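Local atomic coordinates of putative N-acetylneuraminate lyase ([Ruminococcus] gnavus ATCC 29149, PDB entry 6RB7), a protein that is of unconfirmed function but belongs to the dihydrodipicolinate synthetase family, whose members pair a parallel alpha/beta (TIM) barrel with extra helices at the C-terminal end. Residues L35-G40 against K106-A111; G74-G79 against V168-P173; Y244-E249 against Q326-A331; Y278-A283 against Y288-A293. All coordinates share one frame; numbering follows the deposited sequence. Where two conformers were deposited one is given.

How the contacts relate
Contacts 1 and 2 share a seam of the beta barrel, because strands 108-112 and 74-77 are neighbours there and Ile110 packs against Tyr76. Contact 3 joins the start of helix 248-259 to helix 317-335, and contact 4 joins helices 263-281 and 287-299; their centres lie about 17 Å from the chain's centre, and Ala246 meets Ile291 between them. Contact 2 has its centre about 5 Å from the chain's centre, yet Tyr170 keeps it partly open, whereas contacts 1, 3 and 4 are mostly buried. Contact 1 combines a hydrogen bond with a tyrosine ring packed on aliphatic side chains, contact 2 joins two tyrosines, and contacts 3 and 4 rest on aliphatic and methionine side chains.

Contact 1: L35-G40 against K106-A111; sequences LEKYKG and KLTVIA
The hydroxyl of Thr108 donates a hydrogen bond to the backbone carbonyl of Lys37, with OG1 2.7 Å from Lys37 O. The donor is tilted 28° from the carbonyl plane, and the C=O...OG1 angle is 132°. Threonine suits this spot because its other branch is a methyl, which serves the neighbouring aromatic residue.

That residue is Tyr38, whose CG stands beside its own backbone N (chi1 -61°), a turn that carries the ring toward strand 108-112. Beyond CB and CG, CD1 lies 4.1 Å from Ile110 CD1 and also borders the Thr108 methyl. CE1, the next atom out, is 3.7 Å from Thr108 CG2 and skirts Ile110 CG1. At the tip, OH leaves the two segments and hydrogen-bonds to Asp166. Lys37 CG rests over one face of the ring, 3.7 Å above its plane and near the rim, while the lysine chain runs on, extended, to a salt bridge with Asp134.

Segment 35-40 leads into strand 41-43, the first of the barrel, and Thr108 opens its own strand. Tyr38, which also touches Ile219 and Phe221, lies at the N-terminal end of the barrel, in contact with strands 108-112 and 219-222. A hydroxyl holding the backbone and a methyl packed against the ring suggest that Thr108 positions the 3-10 turn by its directed bond while also giving the tyrosine an apolar surface.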
loop_
_atom_site.group_PDB
_atom_site.type_symbol
_atom_site.label_atom_id
_atom_site.label_comp_id
_atom_site.label_asym_id
_atom_site.label_seq_id
_atom_site.Cartn_x
_atom_site.Cartn_y
_atom_site.Cartn_z
ATOM N N LEU A 35 20.331 30.366 -5.010
ATOM C CA LEU A 35 20.551 28.889 -4.932
ATOM C C LEU A 35 21.205 28.387 -6.210
ATOM O O LEU A 35 21.116 27.205 -6.518
ATOM C CB LEU A 35 19.194 28.224 -4.680
ATOM C CG LEU A 35 18.548 28.602 -3.353
ATOM C CD1 LEU A 35 17.168 27.998 -3.243
ATOM C CD2 LEU A 35 19.394 28.189 -2.185
ATOM N N GLU A 36 21.891 29.268 -6.960
ATOM C CA GLU A 36 22.470 28.868 -8.261
ATOM C C GLU A 36 23.437 27.704 -8.084
ATOM O O GLU A 36 23.554 26.889 -9.003
ATOM C CB GLU A 36 23.174 30.066 -8.910
ATOM C CG GLU A 36 22.216 31.175 -9.308
ATOM C CD GLU A 36 21.088 30.727 -10.223
ATOM O OE1 GLU A 36 21.376 30.143 -11.295
ATOM O OE2 GLU A 36 19.911 30.921 -9.840
ATOM N N LYS A 37 24.163 27.642 -6.977
ATOM C CA LYS A 37 25.206 26.603 -6.797
ATOM C C LYS A 37 24.572 25.218 -6.702
ATOM O O LYS A 37 25.300 24.210 -6.760
ATOM C CB LYS A 37 26.075 26.909 -5.595
ATOM C CG LYS A 37 25.412 26.808 -4.234
ATOM C CD LYS A 37 26.472 27.106 -3.179
ATOM C CE LYS A 37 25.908 27.305 -1.826
ATOM N NZ LYS A 37 27.015 27.706 -0.925
ATOM N N TYR A 38 23.252 25.133 -6.506
ATOM C CA TYR A 38 22.565 23.827 -6.384
ATOM C C TYR A 38 21.901 23.423 -7.699
ATOM O O TYR A 38 21.343 22.300 -7.733
ATOM C CB TYR A 38 21.528 23.888 -5.264
ATOM C CG TYR A 38 22.146 24.177 -3.929
ATOM C CD1 TYR A 38 22.896 23.197 -3.290
ATOM C CD2 TYR A 38 21.991 25.402 -3.295
ATOM C CE1 TYR A 38 23.446 23.421 -2.042
ATOM C CE2 TYR A 38 22.558 25.631 -2.057
ATOM C CZ TYR A 38 23.292 24.636 -1.424
ATOM O OH TYR A 38 23.856 24.850 -0.202
ATOM N N LYS A 39 21.902 24.293 -8.699
ATOM C CA LYS A 39 21.136 24.056 -9.935
ATOM C C LYS A 39 22.051 23.354 -10.920
ATOM O O LYS A 39 22.846 24.020 -11.611
ATOM C CB LYS A 39 20.655 25.376 -10.531
ATOM C CG LYS A 39 19.662 26.087 -9.657
ATOM C CD LYS A 39 19.127 27.336 -10.262
ATOM C CE LYS A 39 18.221 28.099 -9.327
ATOM N NZ LYS A 39 17.670 29.261 -10.064
ATOM N N GLY A 40 21.707 22.140 -11.197
ATOM C CA GLY A 40 22.459 21.337 -12.172
ATOM C C GLY A 40 22.471 19.905 -11.715
ATOM O O GLY A 40 21.559 19.479 -10.975
ATOM N N LYS A 106 35.707 22.962 -6.192
ATOM C CA LYS A 106 35.198 22.840 -7.558
ATOM C C LYS A 106 33.801 22.225 -7.570
ATOM O O LYS A 106 33.211 22.133 -8.648
ATOM C CB LYS A 106 36.197 22.033 -8.373
ATOM C CG LYS A 106 37.483 22.832 -8.637
ATOM C CD LYS A 106 38.517 22.074 -9.412
ATOM C CE LYS A 106 39.910 22.661 -9.304
ATOM N NZ LYS A 106 39.968 24.056 -9.790
ATOM N N LEU A 107 33.323 21.732 -6.431
ATOM C CA LEU A 107 32.031 21.011 -6.342
ATOM C C LEU A 107 31.182 21.666 -5.273
ATOM O O LEU A 107 31.688 21.888 -4.164
ATOM C CB LEU A 107 32.243 19.539 -5.976
ATOM C CG LEU A 107 32.949 18.693 -7.031
ATOM C CD1 LEU A 107 33.425 17.416 -6.427
ATOM C CD2 LEU A 107 32.013 18.426 -8.212
ATOM N N THR A 108 29.892 21.799 -5.544
ATOM C CA THR A 108 28.922 22.039 -4.464
ATOM C C THR A 108 28.862 20.729 -3.675
ATOM O O THR A 108 28.712 19.665 -4.305
ATOM C CB THR A 108 27.567 22.442 -5.011
ATOM O OG1 THR A 108 27.724 23.670 -5.741
ATOM C CG2 THR A 108 26.525 22.616 -3.930
ATOM N N VAL A 109 28.971 20.770 -2.364
ATOM C CA VAL A 109 28.979 19.536 -1.555
ATOM C C VAL A 109 27.755 19.547 -0.657
ATOM O O VAL A 109 27.628 20.466 0.196
ATOM C CB VAL A 109 30.279 19.327 -0.770
ATOM C CG1 VAL A 109 30.183 18.081 0.097
ATOM C CG2 VAL A 109 31.462 19.246 -1.715
ATOM N N ILE A 110 26.887 18.551 -0.832
ATOM C CA ILE A 110 25.735 18.332 0.057
ATOM C C ILE A 110 26.037 17.053 0.826
ATOM O O ILE A 110 26.233 15.999 0.193
ATOM C CB ILE A 110 24.435 18.198 -0.746
ATOM C CG1 ILE A 110 24.160 19.400 -1.646
ATOM C CG2 ILE A 110 23.279 17.902 0.210
ATOM C CD1 ILE A 110 22.985 19.208 -2.580
ATOM N N ALA A 111 26.143 17.143 2.143
ATOM C CA ALA A 111 26.450 15.985 3.012
ATOM C C ALA A 111 25.164 15.492 3.678
ATOM O O ALA A 111 24.574 16.198 4.470
ATOM C CB ALA A 111 27.474 16.346 4.043
#

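Contact 2: G74-G79 against V168-P173; sequences GVYVNG and VIYNIP
Tyr76 and Tyr170 meet where the hydroxyl end of the first comes up to one side of the second. The tight part is small: Tyr76 OH lies 3.2 Å from Tyr170 CD2, and Tyr76 CZ is 3.7 Å from the same carbon. The two ring planes are close to parallel, at 25°, but they are slid so far apart, with centroids separated by 5.6 Å, that there is hardly any overlap.

Both strands belong to the TIM barrel, 74-77 being the second and 166-171 the fifth, so the pair reaches across the barrel interior between strands that are not neighbours. Even the nearest CA atoms across the segments, those of Tyr76 and Val168, are 10.8 Å apart, so it takes side chains as long as tyrosine's to meet there. In each tyrosine CG stands opposite the backbone N (chi1 172° for Tyr76, -161° for Tyr170), extending the ring inward. Tyr76 is buried against Ile110 and His112, and Gly79 has no side chain to collide with its CE2.

The solvent side is that of Tyr170. This residue is partly exposed, although its ring touches Ile139 and Ala198, and its hydroxyl is anchored by a hydrogen bond to Ser200.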
loop_
_atom_site.group_PDB
_atom_site.type_symbol
_atom_site.label_atom_id
_atom_site.label_comp_id
_atom_site.label_asym_id
_atom_site.label_seq_id
_atom_site.Cartn_x
_atom_site.Cartn_y
_atom_site.Cartn_z
ATOM N N GLY A 74 28.054 19.306 -8.471
ATOM C CA GLY A 74 28.347 18.980 -7.084
ATOM C C GLY A 74 28.251 17.514 -6.838
ATOM O O GLY A 74 28.021 16.747 -7.791
ATOM N N VAL A 75 28.388 17.134 -5.588
ATOM C CA VAL A 75 28.221 15.734 -5.160
ATOM C C VAL A 75 27.340 15.687 -3.908
ATOM O O VAL A 75 27.383 16.633 -3.041
ATOM C CB VAL A 75 29.527 14.980 -4.927
ATOM C CG1 VAL A 75 30.224 14.686 -6.235
ATOM C CG2 VAL A 75 30.456 15.709 -3.964
ATOM N N TYR A 76 26.547 14.641 -3.817
ATOM C CA TYR A 76 25.634 14.358 -2.695
ATOM C C TYR A 76 26.253 13.185 -1.957
ATOM O O TYR A 76 26.261 12.067 -2.448
ATOM C CB TYR A 76 24.225 14.079 -3.225
ATOM C CG TYR A 76 23.265 13.601 -2.170
ATOM C CD1 TYR A 76 22.760 14.480 -1.236
ATOM C CD2 TYR A 76 22.793 12.314 -2.170
ATOM C CE1 TYR A 76 21.844 14.062 -0.271
ATOM C CE2 TYR A 76 21.900 11.869 -1.195
ATOM C CZ TYR A 76 21.450 12.742 -0.242
ATOM O OH TYR A 76 20.573 12.303 0.688
ATOM N N VAL A 77 26.849 13.482 -0.789
ATOM C CA VAL A 77 27.754 12.527 -0.116
ATOM C C VAL A 77 27.046 11.809 1.041
ATOM O O VAL A 77 26.333 12.465 1.824
ATOM C CB VAL A 77 28.985 13.293 0.366
ATOM C CG1 VAL A 77 29.968 12.344 1.032
ATOM C CG2 VAL A 77 29.629 14.076 -0.752
ATOM N N ASN A 78 27.286 10.511 1.175
ATOM C CA ASN A 78 26.781 9.685 2.289
ATOM C C ASN A 78 25.247 9.664 2.266
ATOM O O ASN A 78 24.654 9.555 3.337
ATOM C CB ASN A 78 27.336 10.137 3.651
ATOM C CG ASN A 78 28.806 9.874 3.797
ATOM O OD1 ASN A 78 29.303 8.851 3.317
ATOM N ND2 ASN A 78 29.512 10.810 4.431
ATOM N N GLY A 79 24.654 9.661 1.075
ATOM C CA GLY A 79 23.243 9.296 0.913
ATOM C C GLY A 79 23.042 7.789 0.955
ATOM O O GLY A 79 24.010 7.025 1.147
ATOM N N VAL A 168 18.720 20.523 3.407
ATOM C CA VAL A 168 17.854 19.848 2.389
ATOM C C VAL A 168 17.107 18.686 3.020
ATOM O O VAL A 168 17.737 17.750 3.545
ATOM C CB VAL A 168 18.673 19.364 1.191
ATOM C CG1 VAL A 168 17.799 18.683 0.162
ATOM C CG2 VAL A 168 19.449 20.515 0.538
ATOM N N ILE A 169 15.772 18.692 2.912
ATOM C CA ILE A 169 14.953 17.533 3.324
ATOM C C ILE A 169 14.990 16.515 2.195
ATOM O O ILE A 169 14.756 16.921 1.043
ATOM C CB ILE A 169 13.513 18.000 3.560
ATOM C CG1 ILE A 169 13.446 19.023 4.686
ATOM C CG2 ILE A 169 12.590 16.806 3.768
ATOM C CD1 ILE A 169 12.160 19.834 4.639
ATOM N N TYR A 170 15.215 15.248 2.500
ATOM C CA TYR A 170 15.184 14.177 1.482
ATOM C C TYR A 170 13.879 13.412 1.649
ATOM O O TYR A 170 13.712 12.674 2.646
ATOM C CB TYR A 170 16.434 13.317 1.548
ATOM C CG TYR A 170 16.673 12.518 0.294
ATOM C CD1 TYR A 170 15.845 11.487 -0.050
ATOM C CD2 TYR A 170 17.722 12.825 -0.571
ATOM C CE1 TYR A 170 16.073 10.724 -1.185
ATOM C CE2 TYR A 170 17.909 12.117 -1.750
ATOM C CZ TYR A 170 17.061 11.089 -2.077
ATOM O OH TYR A 170 17.235 10.340 -3.219
ATOM N N ASN A 171 12.965 13.557 0.671
ATOM C CA ASN A 171 11.643 12.891 0.705
ATOM C C ASN A 171 11.732 11.571 -0.044
ATOM O O ASN A 171 11.981 11.581 -1.242
ATOM C CB ASN A 171 10.567 13.805 0.135
ATOM C CG ASN A 171 9.178 13.241 0.269
ATOM O OD1 ASN A 171 8.841 12.726 1.334
ATOM N ND2 ASN A 171 8.381 13.304 -0.802
ATOM N N ILE A 172 11.566 10.462 0.656
ATOM C CA ILE A 172 11.655 9.104 0.041
ATOM C C ILE A 172 10.667 8.185 0.753
ATOM O O ILE A 172 11.044 7.265 1.475
ATOM C CB ILE A 172 13.116 8.631 0.020
ATOM C CG1 ILE A 172 13.234 7.287 -0.707
ATOM C CG2 ILE A 172 13.746 8.638 1.405
ATOM C CD1 ILE A 172 14.529 7.125 -1.459
ATOM N N PRO A 173 9.355 8.445 0.601
ATOM C CA PRO A 173 8.344 7.754 1.397
ATOM C C PRO A 173 8.353 6.248 1.165
ATOM O O PRO A 173 8.022 5.498 2.119
ATOM C CB PRO A 173 7.011 8.381 1.020
ATOM C CG PRO A 173 7.289 9.099 -0.284
ATOM C CD PRO A 173 8.759 9.470 -0.268
#

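Contact 3: Y244-E249 against Q326-A331; sequences YGAMPE and QMICDA
Ile328, on the C-terminal helix 317-335, packs against Ala246 and Met247 at the start of helix 248-259, which follows the eighth strand of the TIM barrel; the contact ties that region to the C-terminal helix. Met247 holds the N-cap position and Pro248 follows it. N-H groups in a first turn have no partner within the helix, so a nitrogen without hydrogen costs nothing there.

Both branches of the isoleucine take part in the apolar contacts. CG2 approaches Met247 CB at 3.9 Å, while on the other branch CG1 passes Met247 SD at 4.0 Å and CD1 reaches Ala246 CB at 4.2 Å. Met247 crosses Ile328 at about a right angle, since its CG is wedged between the backbone N and carbonyl carbon (chi1 55°) and the rest of the chain runs extended toward Ile276. Ile328 also touches Ile276 and Ile294, a setting that matches its branched, greasy shape.

Of another kind is the approach to the backbone: Ala246 O is bordered by Ile328 CD1 at 3.6 Å and by Ile328 CG2 at 3.7 Å. With only a methyl at Ala246, the isoleucine can come down to this carbonyl.

Between the two segments there is no hydrogen bond. Within them, Met247 N donates to Tyr244 O, closing the 3-10 turn, and Gln326 NE2 lies 2.8 Å from Asp330 OD1, in its own amide plane but 42° out of the carboxylate plane.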
loop_
_atom_site.group_PDB
_atom_site.type_symbol
_atom_site.label_atom_id
_atom_site.label_comp_id
_atom_site.label_asym_id
_atom_site.label_seq_id
_atom_site.Cartn_x
_atom_site.Cartn_y
_atom_site.Cartn_z
ATOM N N TYR A 244 23.814 8.666 -11.734
ATOM C CA TYR A 244 24.521 9.702 -12.516
ATOM C C TYR A 244 26.002 9.350 -12.609
ATOM O O TYR A 244 26.648 9.631 -13.657
ATOM C CB TYR A 244 24.396 11.099 -11.906
ATOM C CG TYR A 244 23.031 11.696 -11.784
ATOM C CD1 TYR A 244 21.875 11.109 -12.273
ATOM C CD2 TYR A 244 22.936 12.933 -11.173
ATOM C CE1 TYR A 244 20.641 11.719 -12.083
ATOM C CE2 TYR A 244 21.725 13.558 -11.013
ATOM C CZ TYR A 244 20.570 12.934 -11.441
ATOM O OH TYR A 244 19.335 13.519 -11.201
ATOM N N GLY A 245 26.585 8.808 -11.555
ATOM C CA GLY A 245 28.033 8.515 -11.541
ATOM C C GLY A 245 28.447 7.476 -12.558
ATOM O O GLY A 245 29.612 7.469 -12.921
ATOM N N ALA A 246 27.527 6.652 -13.041
ATOM C CA ALA A 246 27.826 5.672 -14.117
ATOM C C ALA A 246 28.023 6.380 -15.461
ATOM O O ALA A 246 28.595 5.785 -16.370
ATOM C CB ALA A 246 26.706 4.678 -14.235
ATOM N N MET A 247 27.421 7.554 -15.651
ATOM C CA MET A 247 27.282 8.174 -16.998
ATOM C C MET A 247 27.035 9.665 -16.878
ATOM O O MET A 247 26.060 10.201 -17.397
ATOM C CB MET A 247 26.179 7.473 -17.791
ATOM C CG MET A 247 24.871 7.436 -17.080
ATOM S SD MET A 247 23.889 6.055 -17.738
ATOM C CE MET A 247 22.421 6.025 -16.714
ATOM N N PRO A 248 27.896 10.404 -16.141
ATOM C CA PRO A 248 27.562 11.783 -15.811
ATOM C C PRO A 248 27.441 12.683 -17.037
ATOM O O PRO A 248 26.560 13.581 -17.032
ATOM C CB PRO A 248 28.693 12.228 -14.872
ATOM C CG PRO A 248 29.800 11.245 -15.103
ATOM C CD PRO A 248 29.169 9.951 -15.551
ATOM N N GLU A 249 28.216 12.403 -18.084
ATOM C CA GLU A 249 28.156 13.211 -19.321
ATOM C C GLU A 249 26.762 13.137 -19.924
ATOM O O GLU A 249 26.329 14.150 -20.519
ATOM C CB GLU A 249 29.142 12.748 -20.388
ATOM C CG GLU A 249 30.579 12.790 -19.958
ATOM C CD GLU A 249 31.110 11.478 -19.390
ATOM O OE1 GLU A 249 30.384 10.776 -18.579
ATOM O OE2 GLU A 249 32.258 11.130 -19.788
ATOM N N GLN A 326 29.166 -0.980 -22.169
ATOM C CA GLN A 326 29.198 -0.692 -23.614
ATOM C C GLN A 326 28.036 0.227 -23.996
ATOM O O GLN A 326 28.233 1.145 -24.834
ATOM C CB GLN A 326 29.202 -1.984 -24.447
ATOM C CG GLN A 326 29.380 -1.690 -25.934
ATOM C CD GLN A 326 30.760 -1.164 -26.214
ATOM O OE1 GLN A 326 31.742 -1.723 -25.732
ATOM N NE2 GLN A 326 30.853 -0.078 -26.970
ATOM N N MET A 327 26.845 0.013 -23.421
ATOM C CA MET A 327 25.690 0.881 -23.730
ATOM C C MET A 327 26.025 2.334 -23.366
ATOM O O MET A 327 25.625 3.274 -24.107
ATOM C CB MET A 327 24.425 0.425 -22.989
ATOM C CG MET A 327 23.932 -0.917 -23.486
ATOM S SD MET A 327 22.759 -1.714 -22.374
ATOM C CE MET A 327 21.343 -0.669 -22.590
ATOM N N ILE A 328 26.711 2.536 -22.254
ATOM C CA ILE A 328 27.094 3.899 -21.809
ATOM C C ILE A 328 28.073 4.476 -22.841
ATOM O O ILE A 328 27.900 5.629 -23.247
ATOM C CB ILE A 328 27.682 3.830 -20.386
ATOM C CG1 ILE A 328 26.563 3.518 -19.385
ATOM C CG2 ILE A 328 28.398 5.110 -20.037
ATOM C CD1 ILE A 328 27.065 2.990 -18.053
ATOM N N CYS A 329 29.092 3.711 -23.235
ATOM C CA CYS A 329 30.089 4.200 -24.228
ATOM C C CYS A 329 29.366 4.584 -25.534
ATOM O O CYS A 329 29.656 5.663 -26.117
ATOM C CB CYS A 329 31.116 3.114 -24.525
ATOM S SG CYS A 329 32.197 2.810 -23.111
ATOM N N ASP A 330 28.442 3.738 -25.986
ATOM C CA ASP A 330 27.753 3.960 -27.277
ATOM C C ASP A 330 26.842 5.184 -27.183
ATOM O O ASP A 330 26.807 6.005 -28.114
ATOM C CB ASP A 330 26.957 2.724 -27.669
ATOM C CG ASP A 330 27.832 1.523 -28.065
ATOM O OD1 ASP A 330 29.038 1.685 -28.241
ATOM O OD2 ASP A 330 27.274 0.441 -28.195
ATOM N N ALA A 331 26.159 5.378 -26.045
ATOM C CA ALA A 331 25.304 6.567 -25.861
ATOM C C ALA A 331 26.144 7.839 -25.898
ATOM O O ALA A 331 25.713 8.855 -26.460
ATOM C CB ALA A 331 24.497 6.429 -24.585
#

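Contact 4: Y278-A283 against Y288-A293; sequences YKMCSA and YAVIKA
Val290 places its two methyls against different parts of segment 278-283, a fork that suits a beta-branched residue. With chi1 at 170°, CG1 stands opposite the backbone N and lies 3.8 Å from Met280 CB, about as close as it is to Met280 CG. The other methyl, CG2, is 3.6 Å from Ala283 CB and equally near the carbonyl oxygen of Met280.

Met280 reaches Ile291 with a chain bent at its end. Its first two torsions carry SD outward, to 3.6 Å from Ile291 CG1; chi3 of -63° then folds CE back, so that this methyl lies 4.1 Å from Ile291 CD1. An unbranched, flexible chain can follow the isoleucine in this way.

Helices 263-281 and 287-299 follow each other through a short loop and meet at a steep angle, and helix 317-335 packs on them through Ala324 against Met280. Where the chain leaves the first helix, Ser282 OG donates to Lys279 O at 2.7 Å, in the carbonyl plane and on a lone pair; Ser282 N binds that oxygen as well. Between the two segments the meeting atoms are almost all carbon and sulfur, which suggests that shape and the short connection, rather than a directed polar bond, set the fit.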
loop_
_atom_site.group_PDB
_atom_site.type_symbol
_atom_site.label_atom_id
_atom_site.label_comp_id
_atom_site.label_asym_id
_atom_site.label_seq_id
_atom_site.Cartn_x
_atom_site.Cartn_y
_atom_site.Cartn_z
ATOM N N TYR A 278 17.721 0.083 -16.572
ATOM C CA TYR A 278 16.973 -1.184 -16.517
ATOM C C TYR A 278 17.963 -2.350 -16.691
ATOM O O TYR A 278 17.845 -3.365 -15.940
ATOM C CB TYR A 278 15.846 -1.218 -17.525
ATOM C CG TYR A 278 14.890 -0.044 -17.436
ATOM C CD1 TYR A 278 14.613 0.585 -16.229
ATOM C CD2 TYR A 278 14.326 0.484 -18.574
ATOM C CE1 TYR A 278 13.780 1.684 -16.175
ATOM C CE2 TYR A 278 13.452 1.560 -18.526
ATOM C CZ TYR A 278 13.185 2.165 -17.331
ATOM O OH TYR A 278 12.385 3.270 -17.255
ATOM N N LYS A 279 18.948 -2.186 -17.556
ATOM C CA LYS A 279 19.977 -3.241 -17.727
ATOM C C LYS A 279 20.771 -3.421 -16.419
ATOM O O LYS A 279 20.960 -4.558 -15.967
ATOM C CB LYS A 279 20.898 -2.878 -18.889
ATOM C CG LYS A 279 21.996 -3.917 -19.165
ATOM C CD LYS A 279 21.487 -5.252 -19.573
ATOM C CE LYS A 279 20.691 -5.237 -20.847
ATOM N NZ LYS A 279 20.478 -6.638 -21.315
ATOM N N MET A 280 21.186 -2.343 -15.776
ATOM C CA MET A 280 21.977 -2.480 -14.546
ATOM C C MET A 280 21.127 -3.141 -13.461
ATOM O O MET A 280 21.677 -3.856 -12.645
ATOM C CB MET A 280 22.460 -1.127 -14.059
ATOM C CG MET A 280 23.387 -0.466 -15.059
ATOM S SD MET A 280 24.300 0.953 -14.416
ATOM C CE MET A 280 22.931 2.064 -14.031
ATOM N N CYS A 281 19.825 -2.893 -13.440
ATOM C CA CYS A 281 18.941 -3.442 -12.371
ATOM C C CYS A 281 18.562 -4.890 -12.655
ATOM O O CYS A 281 17.951 -5.523 -11.764
ATOM C CB CYS A 281 17.702 -2.573 -12.246
ATOM S SG CYS A 281 18.060 -0.966 -11.494
ATOM N N SER A 282 18.924 -5.435 -13.815
ATOM C CA SER A 282 18.585 -6.820 -14.231
ATOM C C SER A 282 19.557 -7.845 -13.625
ATOM O O SER A 282 19.307 -9.047 -13.760
ATOM C CB SER A 282 18.515 -6.940 -15.724
ATOM O OG SER A 282 19.810 -6.970 -16.322
ATOM N N ALA A 283 20.638 -7.401 -13.005
ATOM C CA ALA A 283 21.649 -8.264 -12.392
ATOM C C ALA A 283 21.112 -8.909 -11.110
ATOM O O ALA A 283 20.205 -8.364 -10.450
ATOM C CB ALA A 283 22.919 -7.472 -12.132
ATOM N N TYR A 288 24.270 -0.875 -7.334
ATOM C CA TYR A 288 25.505 -0.124 -7.029
ATOM C C TYR A 288 26.727 -1.029 -7.266
ATOM O O TYR A 288 27.772 -0.491 -7.609
ATOM C CB TYR A 288 25.436 0.562 -5.668
ATOM C CG TYR A 288 24.329 1.582 -5.641
ATOM C CD1 TYR A 288 24.414 2.737 -6.402
ATOM C CD2 TYR A 288 23.155 1.346 -4.957
ATOM C CE1 TYR A 288 23.383 3.654 -6.455
ATOM C CE2 TYR A 288 22.103 2.253 -5.019
ATOM C CZ TYR A 288 22.205 3.390 -5.804
ATOM O OH TYR A 288 21.181 4.317 -5.843
ATOM N N ALA A 289 26.584 -2.331 -7.044
ATOM C CA ALA A 289 27.697 -3.289 -7.350
ATOM C C ALA A 289 27.939 -3.277 -8.864
ATOM O O ALA A 289 29.122 -3.319 -9.297
ATOM C CB ALA A 289 27.365 -4.658 -6.853
ATOM N N VAL A 290 26.863 -3.254 -9.660
ATOM C CA VAL A 290 26.987 -3.171 -11.135
ATOM C C VAL A 290 27.699 -1.873 -11.488
ATOM O O VAL A 290 28.623 -1.882 -12.282
ATOM C CB VAL A 290 25.614 -3.277 -11.827
ATOM C CG1 VAL A 290 25.713 -2.960 -13.296
ATOM C CG2 VAL A 290 24.976 -4.610 -11.557
ATOM N N ILE A 291 27.280 -0.739 -10.902
ATOM C CA ILE A 291 27.905 0.560 -11.264
ATOM C C ILE A 291 29.394 0.559 -10.903
ATOM O O ILE A 291 30.192 1.014 -11.708
ATOM C CB ILE A 291 27.141 1.736 -10.589
ATOM C CG1 ILE A 291 25.752 1.885 -11.223
ATOM C CG2 ILE A 291 27.940 3.017 -10.719
ATOM C CD1 ILE A 291 24.870 2.880 -10.506
ATOM N N LYS A 292 29.778 0.038 -9.730
ATOM C CA LYS A 292 31.217 0.053 -9.379
ATOM C C LYS A 292 31.989 -0.794 -10.388
ATOM O O LYS A 292 33.093 -0.399 -10.753
ATOM C CB LYS A 292 31.381 -0.453 -7.953
ATOM C CG LYS A 292 30.803 0.504 -6.926
ATOM C CD LYS A 292 30.953 0.046 -5.484
ATOM C CE LYS A 292 30.043 0.836 -4.553
ATOM N NZ LYS A 292 30.343 0.517 -3.148
ATOM N N ALA A 293 31.419 -1.897 -10.857
ATOM C CA ALA A 293 32.109 -2.765 -11.841
ATOM C C ALA A 293 32.207 -2.038 -13.202
ATOM O O ALA A 293 33.234 -2.144 -13.906
ATOM C CB ALA A 293 31.442 -4.099 -11.945
#